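Local coordinates for polyketide cyclase / dehydrase and lipid transport (Nitrosospira multiformis, PDB 3P51), which is of unknown function but, as a member of the polyketide cyclase/lipid transport family in the Bet v 1-like clan, probably binds a hydrophobic ligand, at residues Y5-V10 / T105-W110; A12-V17 / L95-V100. All coordinates share one frame; numbering follows the deposited sequence.

The two contacts lie on the same side of the chain's centre, with their own centres about 8 Å apart, and both reach the same antiparallel sheet. Along the chain contact 2 is nested inside contact 1: strand 3-10 leads directly into helix 14-21, and strand 88-100 turns back into strand 105-116. Contact 1 pairs strand 3-10, outermost in the sheet within this chain, with strand 105-116; contact 2 sets the start of helix 14-21 on strand 88-100, the next strand over. Thr106 ties them together, its OG1 probably hydrogen-bonded to Ala12 O at 2.8 Å. Both contacts also touch the second subunit, so this end of the sheet serves fold and assembly alike.

Contact 1: Y5-V10 / T105-W110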
loop_
_atom_site.group_PDB
_atom_site.type_symbol
_atom_site.label_atom_id
_atom_site.label_comp_id
_atom_site.label_asym_id
_atom_site.label_seq_id
_atom_site.Cartn_x
_atom_site.Cartn_y
_atom_site.Cartn_z
ATOM N N TYR A 5 -13.870 -10.700 -2.185
ATOM C CA TYR A 5 -13.604 -9.454 -2.891
ATOM C C TYR A 5 -14.702 -9.234 -3.898
ATOM O O TYR A 5 -14.943 -10.089 -4.746
ATOM C CB TYR A 5 -12.258 -9.511 -3.615
ATOM C CG TYR A 5 -11.977 -8.256 -4.431
ATOM C CD1 TYR A 5 -11.357 -7.152 -3.848
ATOM C CD2 TYR A 5 -12.340 -8.176 -5.770
ATOM C CE1 TYR A 5 -11.093 -5.995 -4.585
ATOM C CE2 TYR A 5 -12.087 -7.031 -6.518
ATOM C CZ TYR A 5 -11.462 -5.942 -5.918
ATOM O OH TYR A 5 -11.211 -4.793 -6.643
ATOM N N ASN A 6 -15.384 -8.100 -3.794
ATOM C CA ASN A 6 -16.433 -7.766 -4.748
ATOM C C ASN A 6 -16.334 -6.322 -5.203
ATOM O O ASN A 6 -15.979 -5.437 -4.418
ATOM C CB ASN A 6 -17.799 -8.018 -4.137
ATOM C CG ASN A 6 -18.035 -9.483 -3.839
ATOM O OD1 ASN A 6 -18.480 -10.240 -4.707
ATOM N ND2 ASN A 6 -17.727 -9.893 -2.615
ATOM N N SER A 7 -16.664 -6.083 -6.466
ATOM C CA SER A 7 -16.526 -4.752 -7.032
ATOM C C SER A 7 -17.555 -4.493 -8.122
ATOM O O SER A 7 -18.095 -5.425 -8.725
ATOM C CB SER A 7 -15.104 -4.560 -7.566
ATOM O OG SER A 7 -14.805 -5.500 -8.586
ATOM N N ILE A 8 -17.841 -3.217 -8.345
ATOM C CA ILE A 8 -18.790 -2.780 -9.364
ATOM C C ILE A 8 -18.357 -1.421 -9.905
ATOM O O ILE A 8 -17.565 -0.714 -9.271
ATOM C CB ILE A 8 -20.188 -2.567 -8.779
ATOM C CG1 ILE A 8 -20.117 -1.526 -7.660
ATOM C CG2 ILE A 8 -20.777 -3.878 -8.273
ATOM C CD1 ILE A 8 -21.463 -1.097 -7.145
ATOM N N VAL A 9 -18.885 -1.063 -11.075
ATOM C CA VAL A 9 -18.756 0.292 -11.601
ATOM C C VAL A 9 -20.082 1.039 -11.459
ATOM O O VAL A 9 -21.136 0.525 -11.806
ATOM C CB VAL A 9 -18.315 0.286 -13.065
ATOM C CG1 VAL A 9 -18.388 1.707 -13.661
ATOM C CG2 VAL A 9 -16.897 -0.265 -13.164
ATOM N N VAL A 10 -20.010 2.252 -10.924
ATOM C CA VAL A 10 -21.190 3.057 -10.623
ATOM C C VAL A 10 -21.206 4.286 -11.538
ATOM O O VAL A 10 -20.207 5.012 -11.618
ATOM C CB VAL A 10 -21.148 3.521 -9.147
ATOM C CG1 VAL A 10 -22.233 4.510 -8.861
ATOM C CG2 VAL A 10 -21.257 2.331 -8.201
ATOM N N THR A 105 -16.863 8.085 -14.097
ATOM C CA THR A 105 -17.658 7.201 -13.263
ATOM C C THR A 105 -16.828 6.746 -12.062
ATOM O O THR A 105 -15.741 7.282 -11.803
ATOM C CB THR A 105 -18.221 6.013 -14.074
ATOM O OG1 THR A 105 -17.149 5.301 -14.698
ATOM C CG2 THR A 105 -19.152 6.525 -15.164
ATOM N N THR A 106 -17.340 5.766 -11.329
ATOM C CA THR A 106 -16.710 5.328 -10.085
ATOM C C THR A 106 -16.580 3.813 -10.005
ATOM O O THR A 106 -17.544 3.090 -10.226
ATOM C CB THR A 106 -17.502 5.806 -8.855
ATOM O OG1 THR A 106 -17.563 7.233 -8.855
ATOM C CG2 THR A 106 -16.839 5.347 -7.579
ATOM N N PHE A 107 -15.371 3.353 -9.705
ATOM C CA PHE A 107 -15.101 1.957 -9.385
ATOM C C PHE A 107 -15.214 1.818 -7.874
ATOM O O PHE A 107 -14.653 2.621 -7.134
ATOM C CB PHE A 107 -13.681 1.596 -9.846
ATOM C CG PHE A 107 -13.231 0.217 -9.448
ATOM C CD1 PHE A 107 -13.649 -0.894 -10.158
ATOM C CD2 PHE A 107 -12.368 0.037 -8.370
ATOM C CE1 PHE A 107 -13.230 -2.172 -9.798
ATOM C CE2 PHE A 107 -11.942 -1.233 -7.999
ATOM C CZ PHE A 107 -12.370 -2.344 -8.719
ATOM N N VAL A 108 -15.957 0.815 -7.415
ATOM C CA VAL A 108 -16.107 0.562 -5.984
ATOM C C VAL A 108 -15.652 -0.854 -5.648
ATOM O O VAL A 108 -16.156 -1.813 -6.214
ATOM C CB VAL A 108 -17.580 0.696 -5.540
ATOM C CG1 VAL A 108 -17.674 0.641 -4.024
ATOM C CG2 VAL A 108 -18.177 2.000 -6.067
ATOM N N GLU A 109 -14.711 -0.994 -4.723
ATOM C CA GLU A 109 -14.294 -2.326 -4.296
ATOM C C GLU A 109 -14.520 -2.520 -2.802
ATOM O O GLU A 109 -14.374 -1.593 -2.010
ATOM C CB GLU A 109 -12.826 -2.589 -4.651
ATOM C CG GLU A 109 -11.870 -1.577 -4.068
ATOM C CD GLU A 109 -10.423 -1.831 -4.457
ATOM O OE1 GLU A 109 -10.138 -2.901 -5.032
ATOM O OE2 GLU A 109 -9.570 -0.953 -4.191
ATOM N N TRP A 110 -14.897 -3.735 -2.427
ATOM C CA TRP A 110 -15.118 -4.073 -1.030
ATOM C C TRP A 110 -14.438 -5.405 -0.756
ATOM O O TRP A 110 -14.768 -6.412 -1.384
ATOM C CB TRP A 110 -16.615 -4.165 -0.744
ATOM C CG TRP A 110 -17.002 -3.772 0.652
ATOM C CD1 TRP A 110 -16.286 -3.981 1.799
ATOM C CD2 TRP A 110 -18.198 -3.089 1.044
ATOM N NE1 TRP A 110 -16.974 -3.482 2.882
ATOM C CE2 TRP A 110 -18.148 -2.927 2.444
ATOM C CE3 TRP A 110 -19.313 -2.609 0.347
ATOM C CZ2 TRP A 110 -19.168 -2.297 3.163
ATOM C CZ3 TRP A 110 -20.323 -1.977 1.059
ATOM C CH2 TRP A 110 -20.244 -1.835 2.455
#
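Tyr5 and Glu109 meet across an antiparallel strand pair in which strand 3-10, at the edge of the Bet v 1-like sheet within this chain, runs beside strand 105-116. Over these segments the axes come within 4.7 Å, at 164° between their directions. The backbone bonds form three reciprocal pairs, Asn6 with Trp110, Ile8 with Val108 and Val10 with Thr106; the shortest, Val10 N to Thr106 O, is 2.7 Å with an angle of 172° at the hydrogen. Between them sit the non-hydrogen-bonded pairs Ser7-Glu109 and Val9-Phe107, where Ser7 CA approaches Val108 O at 3.1 Å in a CA-H...O contact.

Apolar packing differs on the two faces. On the face that carries Ile8, Val10 and Val108, Ile8 CG1 lies alongside Val108 CB at 4.0 Å and Val10 CG2 reaches Val108 CG2 at 3.8 Å; Leu133 of helix 120-139 packs on Ile8 and Val108. On the other face Phe107 takes Ser7 CB near its CZ at 3.7 Å, and its ring stacks on Phe107 of the second subunit. Ser7 OG turns to Pro99 O of that subunit.

The side-chain hydrogen bond across the pair is made by Tyr5. Its OH lies at the rim of the Phe107 ring, 3.4 Å from Phe107 CZ, and gives its hydrogen to Glu109 OE1 at 2.7 Å. An alanine here would probably leave Glu109 OE1 without its hydroxyl donor and open a gap at that rim. The tyrosine ring and the carboxylate plane stand 86° apart, and OE1 is met on its anti side.

Contact 2: A12-V17 / L95-V100; sequences APVERV and LHLLPV
Val14 and Val17, one turn apart on helix 14-21, both point toward strand 88-100, and Leu97 meets them both. Val14 splits its two methyls between neighbouring parts of the strand. Its CG2 reaches Leu97 CB at 4.1 Å, the two side chains slanting across each other, and also lies near the backbone carbon of Leu98. Its CG1 takes the place between backbone N and carbonyl carbon (chi1 71°), from which it approaches Pro99 CB at 4.1 Å. Here the side chains run side by side and point the same way.

Val17 meets the leucine mainly through CG1. This methyl, anti to the backbone N (chi1 -177°), comes up to the end of Leu97, 3.8 Å from CD1 and 4.1 Å from CD2. Leu97 is therefore met at both ends: Val14 at its CB, Val17 at its two methyls. Trp18 and Ile21 farther along the helix, and Val108 of strand 105-116, add to the packing round this leucine.

No hydrogen bond links the two segments. Pro13 holds the N-cap position, and its carbonyl accepts Val17 N at 3.1 Å, a backbone bond in the first turn of the helix. Pro99 also packs on Tyr5 of the second subunit, and its O accepts Ser7 OG there. A short helix packed by its aliphatic side chains against the curved antiparallel sheet, directly after the first strand, is characteristic of the helix-grip fold of Bet v 1-like proteins.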
loop_
_atom_site.group_PDB
_atom_site.type_symbol
_atom_site.label_atom_id
_atom_site.label_comp_id
_atom_site.label_asym_id
_atom_site.label_seq_id
_atom_site.Cartn_x
_atom_site.Cartn_y
_atom_site.Cartn_z
ATOM N N ALA A 12 -21.646 7.463 -11.763
ATOM C CA ALA A 12 -21.681 8.767 -11.121
ATOM C C ALA A 12 -20.249 9.169 -10.803
ATOM O O ALA A 12 -19.381 8.310 -10.644
ATOM C CB ALA A 12 -22.500 8.709 -9.857
ATOM N N PRO A 13 -19.991 10.478 -10.728
ATOM C CA PRO A 13 -18.622 10.920 -10.459
ATOM C C PRO A 13 -18.197 10.534 -9.054
ATOM O O PRO A 13 -19.039 10.411 -8.161
ATOM C CB PRO A 13 -18.687 12.443 -10.646
ATOM C CG PRO A 13 -20.121 12.805 -10.599
ATOM C CD PRO A 13 -20.911 11.597 -10.999
ATOM N N VAL A 14 -16.900 10.320 -8.867
ATOM C CA VAL A 14 -16.390 9.781 -7.611
ATOM C C VAL A 14 -16.696 10.695 -6.424
ATOM O O VAL A 14 -16.942 10.208 -5.324
ATOM C CB VAL A 14 -14.877 9.478 -7.701
ATOM C CG1 VAL A 14 -14.071 10.777 -7.751
ATOM C CG2 VAL A 14 -14.419 8.589 -6.541
ATOM N N GLU A 15 -16.684 12.010 -6.642
ATOM C CA GLU A 15 -16.994 12.965 -5.573
ATOM C C GLU A 15 -18.409 12.766 -5.043
ATOM O O GLU A 15 -18.666 12.916 -3.847
ATOM C CB GLU A 15 -16.847 14.406 -6.054
ATOM C CG GLU A 15 -15.420 14.851 -6.376
ATOM C CD GLU A 15 -14.950 14.420 -7.760
ATOM O OE1 GLU A 15 -15.799 13.983 -8.576
ATOM O OE2 GLU A 15 -13.729 14.526 -8.027
ATOM N N ARG A 16 -19.331 12.443 -5.940
ATOM C CA ARG A 16 -20.719 12.215 -5.554
ATOM C C ARG A 16 -20.887 10.895 -4.809
ATOM O O ARG A 16 -21.592 10.815 -3.789
ATOM C CB ARG A 16 -21.604 12.235 -6.798
ATOM C CG ARG A 16 -23.087 12.269 -6.519
ATOM C CD ARG A 16 -23.782 13.129 -7.557
ATOM N NE ARG A 16 -25.233 13.007 -7.483
ATOM C CZ ARG A 16 -25.951 12.190 -8.246
ATOM N NH1 ARG A 16 -25.352 11.416 -9.143
ATOM N NH2 ARG A 16 -27.270 12.146 -8.112
ATOM N N VAL A 17 -20.255 9.845 -5.320
ATOM C CA VAL A 17 -20.343 8.554 -4.650
ATOM C C VAL A 17 -19.727 8.648 -3.262
ATOM O O VAL A 17 -20.306 8.178 -2.290
ATOM C CB VAL A 17 -19.657 7.432 -5.441
ATOM C CG1 VAL A 17 -19.851 6.121 -4.716
ATOM C CG2 VAL A 17 -20.238 7.337 -6.855
ATOM N N LEU A 95 -13.550 -0.867 2.355
ATOM C CA LEU A 95 -14.375 -0.293 1.289
ATOM C C LEU A 95 -13.682 0.917 0.662
ATOM O O LEU A 95 -13.298 1.855 1.358
ATOM C CB LEU A 95 -15.724 0.142 1.854
ATOM C CG LEU A 95 -16.633 0.992 0.969
ATOM C CD1 LEU A 95 -17.025 0.220 -0.288
ATOM C CD2 LEU A 95 -17.871 1.398 1.771
ATOM N N HIS A 96 -13.537 0.907 -0.655
ATOM C CA HIS A 96 -12.634 1.858 -1.298
ATOM C C HIS A 96 -13.129 2.255 -2.689
ATOM O O HIS A 96 -13.632 1.416 -3.435
ATOM C CB HIS A 96 -11.263 1.196 -1.354
ATOM C CG HIS A 96 -10.245 1.937 -2.164
ATOM N ND1 HIS A 96 -9.915 3.252 -1.925
ATOM C CD2 HIS A 96 -9.447 1.518 -3.171
ATOM C CE1 HIS A 96 -8.965 3.622 -2.772
ATOM N NE2 HIS A 96 -8.663 2.591 -3.536
ATOM N N LEU A 97 -13.001 3.542 -3.020
ATOM C CA LEU A 97 -13.453 4.074 -4.301
ATOM C C LEU A 97 -12.277 4.509 -5.157
ATOM O O LEU A 97 -11.273 4.979 -4.637
ATOM C CB LEU A 97 -14.332 5.307 -4.099
ATOM C CG LEU A 97 -15.596 5.220 -3.257
ATOM C CD1 LEU A 97 -16.328 6.550 -3.344
ATOM C CD2 LEU A 97 -16.461 4.114 -3.763
ATOM N N LEU A 98 -12.414 4.358 -6.471
ATOM C CA LEU A 98 -11.469 4.944 -7.420
ATOM C C LEU A 98 -12.246 5.577 -8.557
ATOM O O LEU A 98 -13.323 5.089 -8.923
ATOM C CB LEU A 98 -10.523 3.885 -7.979
ATOM C CG LEU A 98 -9.515 3.313 -6.979
ATOM C CD1 LEU A 98 -8.901 2.006 -7.484
ATOM C CD2 LEU A 98 -8.438 4.348 -6.666
ATOM N N PRO A 99 -11.714 6.671 -9.121
ATOM C CA PRO A 99 -12.392 7.253 -10.279
ATOM C C PRO A 99 -12.090 6.464 -11.538
ATOM O O PRO A 99 -10.986 5.942 -11.693
ATOM C CB PRO A 99 -11.782 8.657 -10.382
ATOM C CG PRO A 99 -10.434 8.545 -9.776
ATOM C CD PRO A 99 -10.519 7.439 -8.722
ATOM N N VAL A 100 -13.087 6.369 -12.408
ATOM C CA VAL A 100 -12.923 5.869 -13.756
ATOM C C VAL A 100 -12.907 7.133 -14.613
ATOM O O VAL A 100 -13.956 7.664 -14.977
ATOM C CB VAL A 100 -14.115 4.965 -14.163
ATOM C CG1 VAL A 100 -13.952 4.488 -15.587
ATOM C CG2 VAL A 100 -14.259 3.754 -13.203
#